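Local coordinates for protein guanine deaminase (PDB 6OHB) that catalyses the zinc-dependent hydrolytic deamination of guanine to xanthine and ammonia, a step of purine degradation, at residues 205-210 against 233-238; 80-85 against 139-144. All coordinates share one frame; numbering follows the deposited sequence.

Interaction 1: 205-210 against 233-238; sequences AITPRF and WVHTHL. With ZN (zinc ion), chain E.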
# COMPACT_ATOMS: atom_id res chain seq x y z
N ALA A 205 -15.58 -19.52 -17.39
CA ALA A 205 -16.31 -18.26 -17.45
C ALA A 205 -16.29 -17.73 -18.87
O ALA A 205 -15.22 -17.58 -19.47
CB ALA A 205 -15.71 -17.22 -16.50
N ILE A 206 -17.48 -17.46 -19.43
CA ILE A 206 -17.56 -16.77 -20.71
C ILE A 206 -17.08 -15.34 -20.50
O ILE A 206 -17.67 -14.57 -19.73
CB ILE A 206 -18.99 -16.79 -21.26
CG1 ILE A 206 -19.44 -18.23 -21.52
CG2 ILE A 206 -19.07 -15.97 -22.54
CD1 ILE A 206 -20.86 -18.49 -21.11
N THR A 207 -15.99 -14.98 -21.18
CA THR A 207 -15.21 -13.80 -20.83
C THR A 207 -15.04 -12.89 -22.05
O THR A 207 -14.02 -12.95 -22.74
CB THR A 207 -13.85 -14.21 -20.26
OG1 THR A 207 -14.04 -15.23 -19.27
CG2 THR A 207 -13.17 -13.04 -19.62
N PRO A 208 -16.04 -12.06 -22.34
CA PRO A 208 -15.79 -10.91 -23.23
C PRO A 208 -15.07 -9.83 -22.43
O PRO A 208 -15.47 -9.52 -21.30
CB PRO A 208 -17.19 -10.47 -23.65
CG PRO A 208 -18.10 -10.94 -22.53
CD PRO A 208 -17.45 -12.16 -21.92
N ARG A 209 -14.01 -9.27 -23.01
CA ARG A 209 -13.21 -8.28 -22.28
C ARG A 209 -14.09 -7.14 -21.80
O ARG A 209 -14.24 -6.92 -20.59
CB ARG A 209 -12.07 -7.76 -23.15
CG ARG A 209 -11.09 -6.89 -22.37
CD ARG A 209 -9.93 -6.40 -23.22
NE ARG A 209 -9.05 -7.48 -23.65
CZ ARG A 209 -7.96 -7.88 -23.00
NH1 ARG A 209 -7.61 -7.28 -21.86
NH2 ARG A 209 -7.23 -8.86 -23.48
N PHE A 210 -14.69 -6.41 -22.74
CA PHE A 210 -15.78 -5.49 -22.44
C PHE A 210 -16.51 -5.20 -23.75
O PHE A 210 -16.12 -5.67 -24.82
CB PHE A 210 -15.30 -4.20 -21.76
CG PHE A 210 -14.12 -3.53 -22.43
CD1 PHE A 210 -13.00 -3.18 -21.70
CD2 PHE A 210 -14.14 -3.25 -23.78
CE1 PHE A 210 -11.92 -2.56 -22.31
CE2 PHE A 210 -13.07 -2.63 -24.39
CZ PHE A 210 -11.96 -2.29 -23.66
N TRP A 233 -19.73 -19.53 -15.92
CA TRP A 233 -19.72 -18.18 -15.39
C TRP A 233 -19.70 -17.17 -16.53
O TRP A 233 -19.38 -17.50 -17.68
CB TRP A 233 -18.52 -17.99 -14.45
CG TRP A 233 -18.82 -18.41 -13.04
CD1 TRP A 233 -18.88 -17.60 -11.94
CD2 TRP A 233 -19.12 -19.73 -12.58
NE1 TRP A 233 -19.20 -18.34 -10.83
CE2 TRP A 233 -19.35 -19.65 -11.19
CE3 TRP A 233 -19.22 -20.98 -13.20
CZ2 TRP A 233 -19.68 -20.77 -10.42
CZ3 TRP A 233 -19.54 -22.10 -12.43
CH2 TRP A 233 -19.77 -21.98 -11.06
N VAL A 234 -20.07 -15.94 -16.21
CA VAL A 234 -19.90 -14.80 -17.09
C VAL A 234 -19.02 -13.80 -16.36
O VAL A 234 -19.20 -13.56 -15.17
CB VAL A 234 -21.25 -14.16 -17.48
CG1 VAL A 234 -21.03 -12.89 -18.29
CG2 VAL A 234 -22.12 -15.16 -18.24
N HIS A 235 -18.06 -13.21 -17.07
CA HIS A 235 -17.06 -12.37 -16.43
C HIS A 235 -16.66 -11.26 -17.38
O HIS A 235 -16.12 -11.54 -18.46
CB HIS A 235 -15.84 -13.21 -16.04
CG HIS A 235 -14.82 -12.46 -15.24
ND1 HIS A 235 -13.50 -12.86 -15.17
CD2 HIS A 235 -14.92 -11.35 -14.48
CE1 HIS A 235 -12.84 -12.02 -14.39
NE2 HIS A 235 -13.67 -11.10 -13.97
N THR A 236 -16.89 -10.00 -17.00
CA THR A 236 -16.49 -8.91 -17.88
C THR A 236 -16.26 -7.64 -17.07
O THR A 236 -16.53 -7.60 -15.87
CB THR A 236 -17.55 -8.68 -18.98
OG1 THR A 236 -17.02 -7.80 -19.97
CG2 THR A 236 -18.83 -8.09 -18.40
N HIS A 237 -15.74 -6.60 -17.74
CA HIS A 237 -15.52 -5.30 -17.12
C HIS A 237 -16.76 -4.41 -17.32
O HIS A 237 -17.46 -4.53 -18.34
CB HIS A 237 -14.28 -4.61 -17.71
CG HIS A 237 -12.97 -5.25 -17.33
ND1 HIS A 237 -12.38 -6.26 -18.06
CD2 HIS A 237 -12.10 -4.96 -16.33
CE1 HIS A 237 -11.22 -6.58 -17.52
NE2 HIS A 237 -11.03 -5.81 -16.46
N LEU A 238 -17.04 -3.52 -16.36
CA LEU A 238 -18.23 -2.68 -16.46
C LEU A 238 -18.04 -1.35 -15.74
O LEU A 238 -17.74 -1.34 -14.54
CB LEU A 238 -19.46 -3.40 -15.88
CG LEU A 238 -20.80 -2.64 -15.83
CD1 LEU A 238 -21.35 -2.44 -17.23
CD2 LEU A 238 -21.80 -3.40 -14.96
ZN ZN E . -9.41 -6.16 -15.26
O HOH W 1 -12.76 -14.93 -16.84

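Interaction 2: 80-85 against 139-144; sequences DTHIHY and LVFGTV. With ZN (zinc ion), chain E.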
# COMPACT_ATOMS: atom_id res chain seq x y z
N ASP A 80 -10.15 -14.30 -4.91
CA ASP A 80 -9.81 -13.16 -5.75
C ASP A 80 -10.76 -13.14 -6.95
O ASP A 80 -10.64 -13.97 -7.85
CB ASP A 80 -8.36 -13.27 -6.21
CG ASP A 80 -7.81 -11.97 -6.77
OD1 ASP A 80 -8.60 -11.14 -7.28
OD2 ASP A 80 -6.58 -11.79 -6.70
N THR A 81 -11.67 -12.17 -6.98
CA THR A 81 -12.78 -12.22 -7.94
C THR A 81 -12.51 -11.52 -9.27
O THR A 81 -13.40 -11.51 -10.12
CB THR A 81 -14.05 -11.64 -7.31
OG1 THR A 81 -13.84 -10.26 -6.95
CG2 THR A 81 -14.47 -12.44 -6.08
N HIS A 82 -11.32 -10.96 -9.49
CA HIS A 82 -10.97 -10.42 -10.82
C HIS A 82 -9.46 -10.26 -10.89
O HIS A 82 -8.89 -9.43 -10.19
CB HIS A 82 -11.68 -9.09 -11.10
CG HIS A 82 -11.34 -8.49 -12.43
ND1 HIS A 82 -11.79 -9.02 -13.62
CD2 HIS A 82 -10.58 -7.42 -12.75
CE1 HIS A 82 -11.33 -8.29 -14.62
NE2 HIS A 82 -10.59 -7.31 -14.12
N ILE A 83 -8.82 -11.05 -11.75
CA ILE A 83 -7.38 -10.98 -11.94
C ILE A 83 -7.07 -11.42 -13.36
O ILE A 83 -7.73 -12.30 -13.91
CB ILE A 83 -6.65 -11.83 -10.87
CG1 ILE A 83 -5.13 -11.73 -11.03
CG2 ILE A 83 -7.13 -13.28 -10.89
CD1 ILE A 83 -4.35 -12.35 -9.89
N HIS A 84 -6.08 -10.76 -13.98
CA HIS A 84 -5.67 -11.03 -15.36
C HIS A 84 -4.40 -11.88 -15.33
O HIS A 84 -3.34 -11.42 -14.88
CB HIS A 84 -5.46 -9.72 -16.13
CG HIS A 84 -6.69 -8.88 -16.31
ND1 HIS A 84 -7.36 -8.78 -17.52
CD2 HIS A 84 -7.33 -8.03 -15.47
CE1 HIS A 84 -8.38 -7.95 -17.40
NE2 HIS A 84 -8.39 -7.49 -16.16
N TYR A 85 -4.50 -13.14 -15.78
CA TYR A 85 -3.34 -14.03 -15.85
C TYR A 85 -2.18 -13.50 -16.70
O TYR A 85 -1.03 -13.53 -16.22
CB TYR A 85 -3.81 -15.42 -16.30
CG TYR A 85 -2.88 -16.21 -17.22
CD1 TYR A 85 -1.62 -16.62 -16.80
CD2 TYR A 85 -3.29 -16.57 -18.50
CE1 TYR A 85 -0.79 -17.35 -17.63
CE2 TYR A 85 -2.47 -17.30 -19.34
CZ TYR A 85 -1.22 -17.68 -18.90
OH TYR A 85 -0.40 -18.41 -19.74
N LEU A 139 -11.18 -15.91 -9.98
CA LEU A 139 -11.87 -15.75 -11.25
C LEU A 139 -10.91 -14.99 -12.16
O LEU A 139 -10.57 -13.84 -11.88
CB LEU A 139 -13.19 -15.01 -11.06
CG LEU A 139 -13.90 -14.46 -12.30
CD1 LEU A 139 -14.20 -15.57 -13.30
CD2 LEU A 139 -15.17 -13.72 -11.89
N VAL A 140 -10.43 -15.66 -13.21
CA VAL A 140 -9.21 -15.27 -13.90
C VAL A 140 -9.54 -14.92 -15.34
O VAL A 140 -10.12 -15.73 -16.07
CB VAL A 140 -8.15 -16.39 -13.86
CG1 VAL A 140 -6.88 -15.93 -14.54
CG2 VAL A 140 -7.88 -16.83 -12.42
N PHE A 141 -9.15 -13.71 -15.76
CA PHE A 141 -9.14 -13.39 -17.18
C PHE A 141 -8.02 -14.15 -17.86
O PHE A 141 -6.87 -14.13 -17.40
CB PHE A 141 -8.97 -11.89 -17.39
CG PHE A 141 -10.22 -11.19 -17.85
CD1 PHE A 141 -11.32 -11.12 -17.02
CD2 PHE A 141 -10.28 -10.61 -19.11
CE1 PHE A 141 -12.47 -10.47 -17.43
CE2 PHE A 141 -11.43 -9.96 -19.52
CZ PHE A 141 -12.52 -9.89 -18.69
N GLY A 142 -8.35 -14.84 -18.94
CA GLY A 142 -7.34 -15.51 -19.74
C GLY A 142 -6.76 -14.68 -20.87
O GLY A 142 -6.58 -13.47 -20.76
N THR A 143 -6.47 -15.36 -21.97
CA THR A 143 -6.02 -14.75 -23.21
C THR A 143 -7.15 -14.73 -24.22
O THR A 143 -8.25 -15.23 -23.98
CB THR A 143 -4.85 -15.55 -23.77
OG1 THR A 143 -5.09 -16.95 -23.54
CG2 THR A 143 -3.55 -15.16 -23.11
N VAL A 144 -6.88 -14.13 -25.38
CA VAL A 144 -7.75 -14.39 -26.52
C VAL A 144 -7.37 -15.72 -27.16
O VAL A 144 -8.22 -16.39 -27.74
CB VAL A 144 -7.68 -13.23 -27.52
CG1 VAL A 144 -8.91 -13.23 -28.41
CG2 VAL A 144 -7.54 -11.91 -26.80
ZN ZN E . -9.41 -6.16 -15.26
O HOH W 2 -6.49 -10.33 -19.53

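Interaction 1: 205-210 against 233-238
Segments 205-210 and 233-238 begin as parallel neighbouring strands, joined through their backbones. Ile206 N donates to Trp233 O at 2.6 Å, and His235 N answers with a bond to Ile206 O at 3.0 Å. Beyond Thr207 the pairing changes character: Arg209 O takes both the backbone N and, 3.2 Å away, the ring ND1 of His237. The ring bond lies in the imidazole plane, so it fixes the rotation of the ring and leaves the opposite nitrogen, NE2, for the zinc ion at 2.0 Å. The hydroxyl OG1 of Thr236, anti to its backbone N (chi1 -169°), faces two carbonyls, Pro208 O at 2.7 Å and the more distant Arg209 O, with one proton to offer. Apolar contact is slight: CB of Ala205 rests on CB of Trp233, and the Phe210 ring meets CB of His237 at its edge. Water enters at Thr207, whose OG1 bonds back to Ala205 O at 2.6 Å, from above the carbonyl plane, and accepts from a water that also touches ND1 of His235, in the plane of that ring. An alanine in place of Thr207 has no OG1 to bond Ala205 O or the water, and would probably leave the ring of His235, whose NE2 bonds to His82, less firmly positioned. Through NH2, Arg209 makes a salt bridge with Glu110. Strand, helix 216-228 and strand form a beta-alpha-beta unit of the amidohydrolase TIM barrel, with zinc ligand His237 near the C-terminal end of its strand, beside Arg209 and Phe210, which probably bind substrate.

Interaction 2: 80-85 against 139-144
Phe141 reaches from strand 139-141 across the parallel strand 80-84 and lies against two zinc-binding histidines. Its CB sits 3.5 Å from ND1 of His84, and CG and CD2 continue along that imidazole, with CE1 of His84 over one face of the phenyl ring; the two planes are oblique, at 42°. On the same phenyl face, CD1 and CE1 of Phe141 each lie 3.7 Å from CE1 of His82, whose ring turns its edge to that face in an offset edge-to-face pair, planes at 76°. The backbones of the two strands bond in turn: Phe141 N to Ile83 O at 2.7 Å, nearly along the carbonyl axis, and Tyr85 N to Phe141 O. Beside them, CB of Tyr85 packs on CG1 of Val140, while the Tyr85 hydroxyl bonds to the backbone of Ala119. Both histidines bind zinc through NE2, His82 at 2.0 Å and His84 at 1.9 Å. Their ND1 atoms serve as the second grip: His84 donates to a water at 2.7 Å, and His82 bonds to His235. With NE2 of both histidines given to zinc, each imidazole is probably neutral, its ring proton on ND1, and the bonds at both nitrogens would help hold its rotation.

From the N terminus, strand 73-84 leads to the first metal ligands, and after helices 98-111 and 116-132 the chain returns along strand 135-141 to close interaction 2. Strand 164-169 then follows, and the shorter excursion from strand 203-208 through helix 216-228 to strand 233-238 closes interaction 1. The two loops are in series, neither nested nor crossed. Their centres lie about 9 Å apart, because the barrel brings the C-terminal ends of these strands together at one zinc ion. His237 of interaction 1 and His82 and His84 of interaction 2 bind it, with Asp327 completing the protein ligands; beside it the His235 and Phe141 rings touch, CE1 to CD1 at 3.2 Å.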